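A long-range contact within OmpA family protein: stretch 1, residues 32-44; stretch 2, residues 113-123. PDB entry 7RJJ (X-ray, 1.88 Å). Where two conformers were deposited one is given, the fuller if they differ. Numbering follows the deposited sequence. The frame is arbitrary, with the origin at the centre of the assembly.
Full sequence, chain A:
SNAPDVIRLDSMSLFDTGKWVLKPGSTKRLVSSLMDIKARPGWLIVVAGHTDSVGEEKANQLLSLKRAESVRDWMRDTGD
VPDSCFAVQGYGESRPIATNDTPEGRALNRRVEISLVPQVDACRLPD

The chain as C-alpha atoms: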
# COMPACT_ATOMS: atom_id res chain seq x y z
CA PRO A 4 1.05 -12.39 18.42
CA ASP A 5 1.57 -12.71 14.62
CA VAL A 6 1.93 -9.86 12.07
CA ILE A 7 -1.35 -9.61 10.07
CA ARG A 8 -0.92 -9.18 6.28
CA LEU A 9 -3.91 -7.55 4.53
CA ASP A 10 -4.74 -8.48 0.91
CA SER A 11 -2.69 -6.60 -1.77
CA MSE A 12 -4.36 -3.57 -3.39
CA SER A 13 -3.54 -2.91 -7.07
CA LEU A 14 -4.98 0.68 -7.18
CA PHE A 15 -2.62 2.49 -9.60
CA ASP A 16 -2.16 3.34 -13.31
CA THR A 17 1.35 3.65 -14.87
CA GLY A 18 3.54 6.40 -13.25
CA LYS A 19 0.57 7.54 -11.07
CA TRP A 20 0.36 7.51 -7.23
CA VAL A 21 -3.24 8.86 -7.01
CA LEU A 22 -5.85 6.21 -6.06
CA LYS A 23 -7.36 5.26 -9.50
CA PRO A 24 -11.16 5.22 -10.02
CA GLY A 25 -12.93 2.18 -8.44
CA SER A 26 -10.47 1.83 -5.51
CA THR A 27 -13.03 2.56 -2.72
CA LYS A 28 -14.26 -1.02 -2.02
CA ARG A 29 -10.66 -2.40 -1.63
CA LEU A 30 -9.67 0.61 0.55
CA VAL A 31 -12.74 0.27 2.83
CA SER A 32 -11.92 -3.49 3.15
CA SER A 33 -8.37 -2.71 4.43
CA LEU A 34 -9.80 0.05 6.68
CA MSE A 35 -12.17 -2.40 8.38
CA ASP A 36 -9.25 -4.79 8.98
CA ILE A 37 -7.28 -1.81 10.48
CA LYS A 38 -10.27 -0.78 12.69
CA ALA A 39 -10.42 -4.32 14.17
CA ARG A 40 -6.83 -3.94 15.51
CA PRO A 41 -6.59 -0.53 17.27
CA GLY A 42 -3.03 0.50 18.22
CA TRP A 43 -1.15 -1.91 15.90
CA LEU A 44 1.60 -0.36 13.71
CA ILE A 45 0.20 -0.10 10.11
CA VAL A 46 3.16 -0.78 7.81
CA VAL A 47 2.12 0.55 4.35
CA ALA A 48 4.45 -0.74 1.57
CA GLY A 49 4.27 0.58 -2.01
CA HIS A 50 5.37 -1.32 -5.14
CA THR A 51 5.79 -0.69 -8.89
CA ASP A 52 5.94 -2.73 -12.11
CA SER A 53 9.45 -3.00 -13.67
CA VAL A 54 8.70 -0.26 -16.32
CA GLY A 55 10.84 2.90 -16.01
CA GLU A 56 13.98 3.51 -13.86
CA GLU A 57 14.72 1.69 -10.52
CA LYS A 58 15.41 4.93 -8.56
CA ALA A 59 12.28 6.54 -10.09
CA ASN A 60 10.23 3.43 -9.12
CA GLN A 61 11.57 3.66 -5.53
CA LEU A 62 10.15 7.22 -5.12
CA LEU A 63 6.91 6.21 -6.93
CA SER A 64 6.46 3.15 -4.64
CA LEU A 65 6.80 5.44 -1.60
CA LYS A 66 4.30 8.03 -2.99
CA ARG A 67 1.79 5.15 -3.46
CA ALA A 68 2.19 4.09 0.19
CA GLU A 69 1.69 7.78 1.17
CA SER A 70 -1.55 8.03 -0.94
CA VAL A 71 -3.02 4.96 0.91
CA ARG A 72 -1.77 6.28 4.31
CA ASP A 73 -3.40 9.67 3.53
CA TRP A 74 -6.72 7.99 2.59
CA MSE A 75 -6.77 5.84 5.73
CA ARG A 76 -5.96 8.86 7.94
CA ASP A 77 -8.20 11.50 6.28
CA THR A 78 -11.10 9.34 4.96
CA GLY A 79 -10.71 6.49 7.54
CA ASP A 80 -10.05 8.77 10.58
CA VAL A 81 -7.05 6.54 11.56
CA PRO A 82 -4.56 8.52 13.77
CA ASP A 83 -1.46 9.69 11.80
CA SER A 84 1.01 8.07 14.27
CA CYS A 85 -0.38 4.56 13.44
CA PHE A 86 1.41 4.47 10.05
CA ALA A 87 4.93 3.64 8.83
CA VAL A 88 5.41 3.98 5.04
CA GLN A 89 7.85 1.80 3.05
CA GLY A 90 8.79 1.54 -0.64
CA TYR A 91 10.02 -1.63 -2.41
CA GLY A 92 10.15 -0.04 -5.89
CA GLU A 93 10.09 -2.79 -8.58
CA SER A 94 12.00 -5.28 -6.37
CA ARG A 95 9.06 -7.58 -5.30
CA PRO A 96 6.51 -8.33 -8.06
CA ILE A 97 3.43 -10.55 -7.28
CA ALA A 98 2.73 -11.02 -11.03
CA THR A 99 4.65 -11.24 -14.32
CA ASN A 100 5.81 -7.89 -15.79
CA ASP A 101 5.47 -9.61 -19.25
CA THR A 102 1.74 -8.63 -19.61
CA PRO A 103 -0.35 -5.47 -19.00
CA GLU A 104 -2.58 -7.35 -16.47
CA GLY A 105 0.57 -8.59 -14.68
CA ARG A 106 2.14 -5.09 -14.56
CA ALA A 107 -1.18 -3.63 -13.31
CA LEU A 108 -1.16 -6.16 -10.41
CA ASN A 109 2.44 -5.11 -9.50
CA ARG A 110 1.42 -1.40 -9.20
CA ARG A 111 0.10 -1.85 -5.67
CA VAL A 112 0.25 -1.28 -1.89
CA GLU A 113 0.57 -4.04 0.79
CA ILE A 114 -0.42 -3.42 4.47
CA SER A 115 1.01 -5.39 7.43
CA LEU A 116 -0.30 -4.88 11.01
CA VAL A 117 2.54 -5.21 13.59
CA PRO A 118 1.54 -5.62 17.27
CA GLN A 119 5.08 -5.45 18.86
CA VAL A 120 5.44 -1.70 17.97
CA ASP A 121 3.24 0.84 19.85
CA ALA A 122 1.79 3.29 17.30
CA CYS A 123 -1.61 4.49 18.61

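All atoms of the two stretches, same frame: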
# COMPACT_ATOMS: atom_id res chain seq x y z
N SER A 32 -12.18 -2.12 2.62
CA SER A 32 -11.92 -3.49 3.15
C SER A 32 -10.68 -3.48 4.06
O SER A 32 -10.73 -4.09 5.16
CB SER A 32 -11.79 -4.48 2.03
OG SER A 32 -11.52 -5.77 2.56
N SER A 33 -9.61 -2.82 3.62
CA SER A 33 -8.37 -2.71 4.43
C SER A 33 -8.66 -1.91 5.70
O SER A 33 -8.16 -2.30 6.77
CB SER A 33 -7.25 -2.07 3.67
OG SER A 33 -6.87 -2.88 2.57
N LEU A 34 -9.43 -0.83 5.55
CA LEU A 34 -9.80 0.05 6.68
C LEU A 34 -10.47 -0.76 7.79
O LEU A 34 -10.10 -0.63 8.95
CB LEU A 34 -10.70 1.18 6.17
CG LEU A 34 -11.23 2.12 7.24
CD1 LEU A 34 -10.09 2.78 8.00
CD2 LEU A 34 -12.15 3.17 6.64
N MSE A 35 -11.45 -1.60 7.41
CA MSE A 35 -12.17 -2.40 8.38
C MSE A 35 -11.19 -3.31 9.12
O MSE A 35 -11.24 -3.42 10.36
CB MSE A 35 -13.32 -3.14 7.71
CG MSE A 35 -14.64 -2.41 7.82
SE MSE A 35 -15.96 -2.95 6.49
CE MSE A 35 -15.18 -3.78 4.89
N ASP A 36 -10.25 -3.92 8.38
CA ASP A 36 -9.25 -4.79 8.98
C ASP A 36 -8.39 -3.97 9.96
O ASP A 36 -8.04 -4.50 11.03
CB ASP A 36 -8.37 -5.46 7.93
CG ASP A 36 -9.09 -6.48 7.06
OD1 ASP A 36 -10.10 -7.03 7.51
OD2 ASP A 36 -8.64 -6.72 5.92
N ILE A 37 -8.07 -2.72 9.60
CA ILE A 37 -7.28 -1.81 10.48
C ILE A 37 -8.10 -1.46 11.74
O ILE A 37 -7.51 -1.50 12.86
CB ILE A 37 -6.84 -0.54 9.71
CG1 ILE A 37 -5.70 -0.86 8.75
CG2 ILE A 37 -6.46 0.59 10.67
CD1 ILE A 37 -5.45 0.17 7.67
N LYS A 38 -9.40 -1.19 11.57
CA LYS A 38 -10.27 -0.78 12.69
C LYS A 38 -10.41 -1.92 13.70
O LYS A 38 -10.59 -1.61 14.88
CB LYS A 38 -11.63 -0.30 12.17
CG LYS A 38 -11.58 0.99 11.37
CD LYS A 38 -11.25 2.20 12.19
CE LYS A 38 -11.05 3.45 11.37
NZ LYS A 38 -10.97 4.66 12.22
N ALA A 39 -10.27 -3.17 13.25
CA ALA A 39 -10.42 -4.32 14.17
C ALA A 39 -9.16 -4.49 15.02
O ALA A 39 -9.21 -5.29 15.97
CB ALA A 39 -10.72 -5.57 13.38
N ARG A 40 -8.07 -3.77 14.71
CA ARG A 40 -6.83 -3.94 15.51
C ARG A 40 -6.31 -2.57 15.93
O ARG A 40 -5.24 -2.14 15.51
CB ARG A 40 -5.82 -4.78 14.73
CG ARG A 40 -6.48 -5.87 13.89
CD ARG A 40 -5.76 -7.19 13.78
NE ARG A 40 -5.87 -7.90 15.05
CZ ARG A 40 -5.79 -9.22 15.21
NH1 ARG A 40 -5.90 -9.74 16.42
NH2 ARG A 40 -5.61 -10.01 14.17
N PRO A 41 -7.03 -1.85 16.82
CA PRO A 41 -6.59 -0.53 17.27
C PRO A 41 -5.20 -0.56 17.92
O PRO A 41 -4.93 -1.47 18.65
CB PRO A 41 -7.62 -0.13 18.34
CG PRO A 41 -8.84 -0.98 18.06
CD PRO A 41 -8.32 -2.25 17.40
N GLY A 42 -4.34 0.38 17.56
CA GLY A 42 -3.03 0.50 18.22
C GLY A 42 -1.92 -0.31 17.57
O GLY A 42 -0.77 -0.15 18.02
N TRP A 43 -2.23 -1.15 16.58
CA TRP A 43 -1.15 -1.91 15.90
C TRP A 43 -0.43 -0.99 14.91
O TRP A 43 -1.11 -0.13 14.31
CB TRP A 43 -1.73 -3.13 15.16
CG TRP A 43 -2.24 -4.23 16.03
CD1 TRP A 43 -3.04 -4.15 17.14
CD2 TRP A 43 -2.11 -5.64 15.75
NE1 TRP A 43 -3.33 -5.40 17.61
CE2 TRP A 43 -2.78 -6.33 16.77
CE3 TRP A 43 -1.45 -6.36 14.75
CZ2 TRP A 43 -2.82 -7.73 16.82
CZ3 TRP A 43 -1.49 -7.73 14.80
CH2 TRP A 43 -2.17 -8.41 15.81
N LEU A 44 0.89 -1.14 14.75
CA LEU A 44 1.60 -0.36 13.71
C LEU A 44 1.08 -0.81 12.33
O LEU A 44 1.06 -2.04 12.08
CB LEU A 44 3.11 -0.58 13.80
CG LEU A 44 3.94 0.15 12.75
CD1 LEU A 44 3.90 1.66 12.97
CD2 LEU A 44 5.38 -0.34 12.75
N GLU A 113 0.74 -2.91 -0.15
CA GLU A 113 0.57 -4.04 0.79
C GLU A 113 0.55 -3.45 2.20
O GLU A 113 1.34 -2.51 2.45
CB GLU A 113 1.74 -5.02 0.68
CG GLU A 113 1.94 -5.63 -0.70
CD GLU A 113 0.97 -6.72 -1.10
OE1 GLU A 113 0.05 -7.04 -0.29
OE2 GLU A 113 1.15 -7.29 -2.21
N ILE A 114 -0.34 -3.92 3.07
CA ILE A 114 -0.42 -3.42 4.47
C ILE A 114 -0.16 -4.59 5.42
O ILE A 114 -0.73 -5.69 5.21
CB ILE A 114 -1.77 -2.72 4.75
CG1 ILE A 114 -1.95 -1.49 3.86
CG2 ILE A 114 -1.91 -2.37 6.22
CD1 ILE A 114 -3.31 -0.84 3.95
N SER A 115 0.73 -4.38 6.38
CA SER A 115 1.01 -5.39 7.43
C SER A 115 0.72 -4.74 8.78
O SER A 115 1.15 -3.58 8.97
CB SER A 115 2.42 -5.88 7.37
OG SER A 115 2.69 -6.50 6.12
N LEU A 116 -0.01 -5.44 9.66
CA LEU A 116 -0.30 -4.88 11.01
C LEU A 116 0.67 -5.53 12.01
O LEU A 116 0.72 -6.77 12.08
CB LEU A 116 -1.77 -5.11 11.35
CG LEU A 116 -2.76 -4.68 10.26
CD1 LEU A 116 -4.19 -4.99 10.67
CD2 LEU A 116 -2.62 -3.21 9.93
N VAL A 117 1.46 -4.70 12.70
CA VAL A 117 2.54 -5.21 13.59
C VAL A 117 2.18 -4.87 15.03
O VAL A 117 2.09 -3.71 15.40
CB VAL A 117 3.89 -4.62 13.17
CG1 VAL A 117 5.02 -5.15 14.02
CG2 VAL A 117 4.16 -4.85 11.69
N PRO A 118 1.92 -5.88 15.88
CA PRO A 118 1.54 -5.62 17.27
C PRO A 118 2.70 -5.26 18.22
O PRO A 118 2.42 -4.57 19.20
CB PRO A 118 0.91 -6.96 17.70
CG PRO A 118 1.63 -8.00 16.85
CD PRO A 118 1.90 -7.31 15.53
N GLN A 119 3.93 -5.67 17.92
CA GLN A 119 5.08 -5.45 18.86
C GLN A 119 5.48 -3.97 18.94
O GLN A 119 6.17 -3.62 19.90
CB GLN A 119 6.32 -6.26 18.46
CG GLN A 119 6.09 -7.76 18.33
CD GLN A 119 5.44 -8.17 17.03
OE1 GLN A 119 5.23 -7.37 16.11
NE2 GLN A 119 5.14 -9.45 16.92
N VAL A 120 5.06 -3.14 17.98
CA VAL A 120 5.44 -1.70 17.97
C VAL A 120 4.23 -0.86 18.40
O VAL A 120 3.14 -1.05 17.82
CB VAL A 120 5.97 -1.29 16.58
CG1 VAL A 120 6.25 0.20 16.49
CG2 VAL A 120 7.21 -2.09 16.19
N ASP A 121 4.38 -0.02 19.43
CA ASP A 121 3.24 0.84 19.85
C ASP A 121 3.15 1.93 18.78
O ASP A 121 4.20 2.31 18.21
CB ASP A 121 3.39 1.30 21.31
CG ASP A 121 2.13 1.91 21.91
OD1 ASP A 121 1.39 2.60 21.19
OD2 ASP A 121 1.86 1.65 23.11
N ALA A 122 1.93 2.31 18.39
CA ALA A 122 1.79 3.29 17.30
C ALA A 122 0.57 4.19 17.54
O ALA A 122 0.52 5.27 16.95
CB ALA A 122 1.68 2.56 15.98
N CYS A 123 -0.37 3.72 18.35
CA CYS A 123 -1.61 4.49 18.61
C CYS A 123 -2.51 3.71 19.58
O CYS A 123 -2.11 3.57 20.75
CB CYS A 123 -2.35 4.84 17.32
SG CYS A 123 -2.37 3.54 16.06
O HOH W 1 -0.18 0.57 20.44

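What fills the apolar centre of the contact? L116 packs its side chain against the helix that holds S33, D36 and I37. L116 CD2 lies 4.0 Å from I37 CG1, and L116 CD1 lies 4.0 Å from R40 CG, so the aliphatic part of the arginine extends the greasy patch. Earlier along both stretches, I114 CD1 meets S33 CB at 4.1 Å. The helix and the strand run almost parallel, 6° apart, with their axes 10.2 Å from each other at closest approach.

How does W43 join this core? Its indole continues the packing along the strand: CE3 of W43 is 3.6 Å from L116 CB. P118 covers one face of the ring, with its CB 3.6 Å from the centroid of the six-membered ring of W43 and only 2° off the normal, a well-centred CH-pi contact. The carbonyl O of L116 instead sits at the ring's edge.

What ties the backbones together? L44 and V117 form an antiparallel, hydrogen-bonded pair. V117 N donates to L44 O at 2.8 Å and nearly straight (167°), while L44 N donates to V117 O at 2.9 Å with a more bent 142°. L44 O also receives a CA-H contact from L116 CA at 3.3 Å. The side chains of L44 and V117 lie on the same face of the sheet; beyond V117, the chain turns a corner and brings V120 CG1 to 3.9 Å from L44 CD2 and A122 CB to 3.8 Å from L44 CD1.

Where does the contact become polar? At G42, in the type II turn from R40 to W43, a water donates to G42 O at 2.6 Å and, weakly, to D121 OD1 at 2.7 Å, linking the stretches. G42 CA also approaches C123 C at 3.5 Å; its phi of 90° suits glycine, since a CB would jam against the preceding carbonyl O.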